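Local coordinates for aspartyl-tRNA synthetase 2 (Thermus thermophilus, PDB 1N9W), which attaches L-aspartate to both tRNA(Asp) and tRNA(Asn) in two steps, first activating the amino acid with ATP and then transferring it to the tRNA acceptor end, at the interface of chains A and B. Residues are numbered along the deposited sequence; one frame, centred on the assembly and turned at random. Chains: chain A/B, aspartyl-tRNA synthetase 2.

The interface of chains A and B. Residues chain A 188, 379, 382-385; chain B 21, 56, 113, 117.
B:Arg117 reaches across the subunit boundary and takes hold of the backbone carbonyl of A:Tyr382 with both terminal nitrogens. This is part of the two-fold homodimer interface of a class-II aminoacyl-tRNA synthetase: A:Gly188 (helix 180-190), A:Val379 (3-10 helix 378-381) and the loop A:Tyr382 to A:Pro385 belong to the catalytic domain of one subunit, whereas B:Phe21 lies in strand 15-28 of the partner's OB-fold anticodon-binding domain. The chain of B:Arg117 is extended from CG to NE (chi2 -178°, chi3 -177°), which carries its guanidinium end-on to A:Tyr382 O. B:Arg117 NH1 donates at 2.9 Å to A:Tyr382 O, nearly along the C=O axis, while B:Arg117 NH2 bonds the same oxygen from above the carbonyl plane. B:Arg117 NH1 also makes a salt bridge to B:Glu56 OE1 (2.9 Å), on the anti lone pair of the carboxylate; this second-shell partner probably helps hold the guanidinium in this rotation and balance its charge. Farther back, B:Arg117 CG passes 3.2 Å from A:Gly188 O, and this stem and the double grip form the tight part. An alanine at B:Arg117 would probably leave the A:Tyr382 carbonyl without these donors and B:Glu56 without this cationic mate. B:Phe21 turns its ring edge to A:Gly383 O, in plane, with B:Phe21 CE2 3.3 Å from that oxygen; B:Phe21 CZ meets A:Pro385 CD at 3.7 Å, the side chains crossing at about a right angle. Packing is looser at A:Met384, which buries little surface here, its SD 3.9 Å from B:Arg117 NH2. On the other flank, B:Tyr113 CE1 touches A:Tyr382 CE2 at 3.5 Å, a slanting edge contact rather than a stack, and its CD1 rests near the backbone of A:Val379.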
ATOM      1  N   GLY A 188      -9.683  -3.569 -17.432  1.00 21.12           N
ATOM      2  CA  GLY A 188     -10.439  -4.587 -18.143  1.00 19.25           C
ATOM      3  C   GLY A 188     -10.607  -5.820 -17.271  1.00 19.46           C
ATOM      4  O   GLY A 188     -11.434  -6.691 -17.558  1.00 18.59           O
ATOM      5  N   VAL A 379      -4.466  -5.168 -26.431  1.00 25.85           N
ATOM      6  CA  VAL A 379      -5.611  -5.224 -25.550  1.00 24.26           C
ATOM      7  C   VAL A 379      -6.746  -4.359 -26.056  1.00 24.00           C
ATOM      8  O   VAL A 379      -7.913  -4.610 -25.738  1.00 22.85           O
ATOM      9  CB  VAL A 379      -5.248  -4.822 -24.096  1.00 25.49           C
ATOM     10  CG1 VAL A 379      -4.936  -3.324 -24.012  1.00 22.65           C
ATOM     11  CG2 VAL A 379      -6.400  -5.210 -23.163  1.00 24.11           C
ATOM     12  N   TYR A 382      -9.760  -5.824 -27.769  1.00 25.02           N
ATOM     13  CA  TYR A 382     -10.679  -6.601 -26.953  1.00 25.23           C
ATOM     14  C   TYR A 382     -11.654  -5.823 -26.083  1.00 24.10           C
ATOM     15  O   TYR A 382     -11.777  -6.059 -24.880  1.00 24.20           O
ATOM     16  CB  TYR A 382      -9.886  -7.610 -26.125  1.00 27.25           C
ATOM     17  CG  TYR A 382      -9.147  -8.586 -27.017  1.00 33.10           C
ATOM     18  CD1 TYR A 382      -9.826  -9.618 -27.670  1.00 32.78           C
ATOM     19  CD2 TYR A 382      -7.781  -8.437 -27.264  1.00 33.01           C
ATOM     20  CE1 TYR A 382      -9.161 -10.471 -28.553  1.00 37.16           C
ATOM     21  CE2 TYR A 382      -7.112  -9.284 -28.142  1.00 36.61           C
ATOM     22  CZ  TYR A 382      -7.804 -10.295 -28.781  1.00 36.74           C
ATOM     23  OH  TYR A 382      -7.151 -11.129 -29.658  1.00 41.64           O
ATOM     24  N   GLY A 383     -12.347  -4.887 -26.721  1.00 24.05           N
ATOM     25  CA  GLY A 383     -13.377  -4.102 -26.062  1.00 21.57           C
ATOM     26  C   GLY A 383     -13.105  -3.426 -24.738  1.00 23.42           C
ATOM     27  O   GLY A 383     -13.841  -3.618 -23.767  1.00 19.26           O
ATOM     28  N   MET A 384     -12.051  -2.627 -24.683  1.00 21.81           N
ATOM     29  CA  MET A 384     -11.777  -1.911 -23.457  1.00 21.12           C
ATOM     30  C   MET A 384     -12.920  -0.911 -23.353  1.00 20.47           C
ATOM     31  O   MET A 384     -13.342  -0.323 -24.352  1.00 20.77           O
ATOM     32  CB  MET A 384     -10.426  -1.192 -23.531  1.00 18.41           C
ATOM     33  CG  MET A 384      -9.241  -2.108 -23.278  1.00 19.70           C
ATOM     34  SD  MET A 384      -9.042  -2.276 -21.515  1.00 14.77           S
ATOM     35  CE  MET A 384      -7.430  -1.824 -21.463  1.00 29.79           C
ATOM     36  N   PRO A 385     -13.453  -0.724 -22.150  1.00 18.56           N
ATOM     37  CA  PRO A 385     -14.551   0.221 -21.987  1.00 18.00           C
ATOM     38  C   PRO A 385     -14.028   1.655 -21.840  1.00 17.80           C
ATOM     39  O   PRO A 385     -12.838   1.867 -21.633  1.00 15.60           O
ATOM     40  CB  PRO A 385     -15.191  -0.254 -20.698  1.00 15.98           C
ATOM     41  CG  PRO A 385     -13.962  -0.585 -19.872  1.00 17.34           C
ATOM     42  CD  PRO A 385     -13.125  -1.386 -20.874  1.00 17.92           C
TER
ATOM     43  N   PHE B  21     -18.651  -7.219 -19.467  1.00 20.58           N
ATOM     44  CA  PHE B  21     -18.120  -7.713 -20.739  1.00 20.66           C
ATOM     45  C   PHE B  21     -18.813  -8.990 -21.165  1.00 20.43           C
ATOM     46  O   PHE B  21     -19.155  -9.825 -20.329  1.00 21.25           O
ATOM     47  CB  PHE B  21     -16.622  -8.008 -20.636  1.00 19.83           C
ATOM     48  CG  PHE B  21     -15.800  -6.830 -20.220  1.00 20.50           C
ATOM     49  CD1 PHE B  21     -15.661  -6.502 -18.872  1.00 20.32           C
ATOM     50  CD2 PHE B  21     -15.178  -6.033 -21.175  1.00 19.04           C
ATOM     51  CE1 PHE B  21     -14.910  -5.405 -18.488  1.00 21.15           C
ATOM     52  CE2 PHE B  21     -14.425  -4.930 -20.795  1.00 18.70           C
ATOM     53  CZ  PHE B  21     -14.288  -4.609 -19.451  1.00 18.84           C
ATOM     54  N   GLU B  56     -16.027 -10.557 -25.290  1.00 19.09           N
ATOM     55  CA  GLU B  56     -15.154  -9.574 -24.658  1.00 20.00           C
ATOM     56  C   GLU B  56     -15.486  -8.132 -25.039  1.00 18.74           C
ATOM     57  O   GLU B  56     -14.692  -7.221 -24.812  1.00 22.41           O
ATOM     58  CB  GLU B  56     -13.666  -9.878 -24.927  1.00 19.70           C
ATOM     59  CG  GLU B  56     -13.106 -11.048 -24.105  1.00 19.93           C
ATOM     60  CD  GLU B  56     -13.503 -11.001 -22.625  1.00 22.52           C
ATOM     61  OE1 GLU B  56     -13.390  -9.925 -21.991  1.00 22.18           O
ATOM     62  OE2 GLU B  56     -13.931 -12.048 -22.090  1.00 20.08           O
ATOM     63  N   TYR B 113      -2.957  -9.971 -21.031  1.00 34.56           N
ATOM     64  CA  TYR B 113      -3.768  -8.777 -21.262  1.00 32.16           C
ATOM     65  C   TYR B 113      -5.262  -9.046 -21.437  1.00 30.49           C
ATOM     66  O   TYR B 113      -6.078  -8.144 -21.266  1.00 28.82           O
ATOM     67  CB  TYR B 113      -3.213  -7.972 -22.454  1.00 32.46           C
ATOM     68  CG  TYR B 113      -3.265  -8.673 -23.798  1.00 34.58           C
ATOM     69  CD1 TYR B 113      -4.389  -8.570 -24.616  1.00 34.27           C
ATOM     70  CD2 TYR B 113      -2.218  -9.497 -24.220  1.00 35.94           C
ATOM     71  CE1 TYR B 113      -4.481  -9.278 -25.812  1.00 36.84           C
ATOM     72  CE2 TYR B 113      -2.298 -10.212 -25.419  1.00 38.26           C
ATOM     73  CZ  TYR B 113      -3.434 -10.101 -26.206  1.00 39.13           C
ATOM     74  OH  TYR B 113      -3.545 -10.847 -27.357  1.00 41.67           O
ATOM     75  N   ARG B 117      -8.759 -11.550 -17.413  1.00 21.31           N
ATOM     76  CA  ARG B 117     -10.116 -11.111 -17.134  1.00 23.60           C
ATOM     77  C   ARG B 117     -10.967 -12.268 -16.599  1.00 23.93           C
ATOM     78  O   ARG B 117     -11.979 -12.040 -15.948  1.00 25.05           O
ATOM     79  CB  ARG B 117     -10.752 -10.514 -18.396  1.00 20.20           C
ATOM     80  CG  ARG B 117     -10.096  -9.239 -18.896  1.00 22.54           C
ATOM     81  CD  ARG B 117     -10.846  -8.747 -20.113  1.00 23.94           C
ATOM     82  NE  ARG B 117     -10.277  -7.568 -20.748  1.00 19.13           N
ATOM     83  CZ  ARG B 117     -10.806  -6.993 -21.828  1.00 20.09           C
ATOM     84  NH1 ARG B 117     -11.904  -7.502 -22.369  1.00 16.52           N
ATOM     85  NH2 ARG B 117     -10.252  -5.909 -22.368  1.00 15.71           N
TER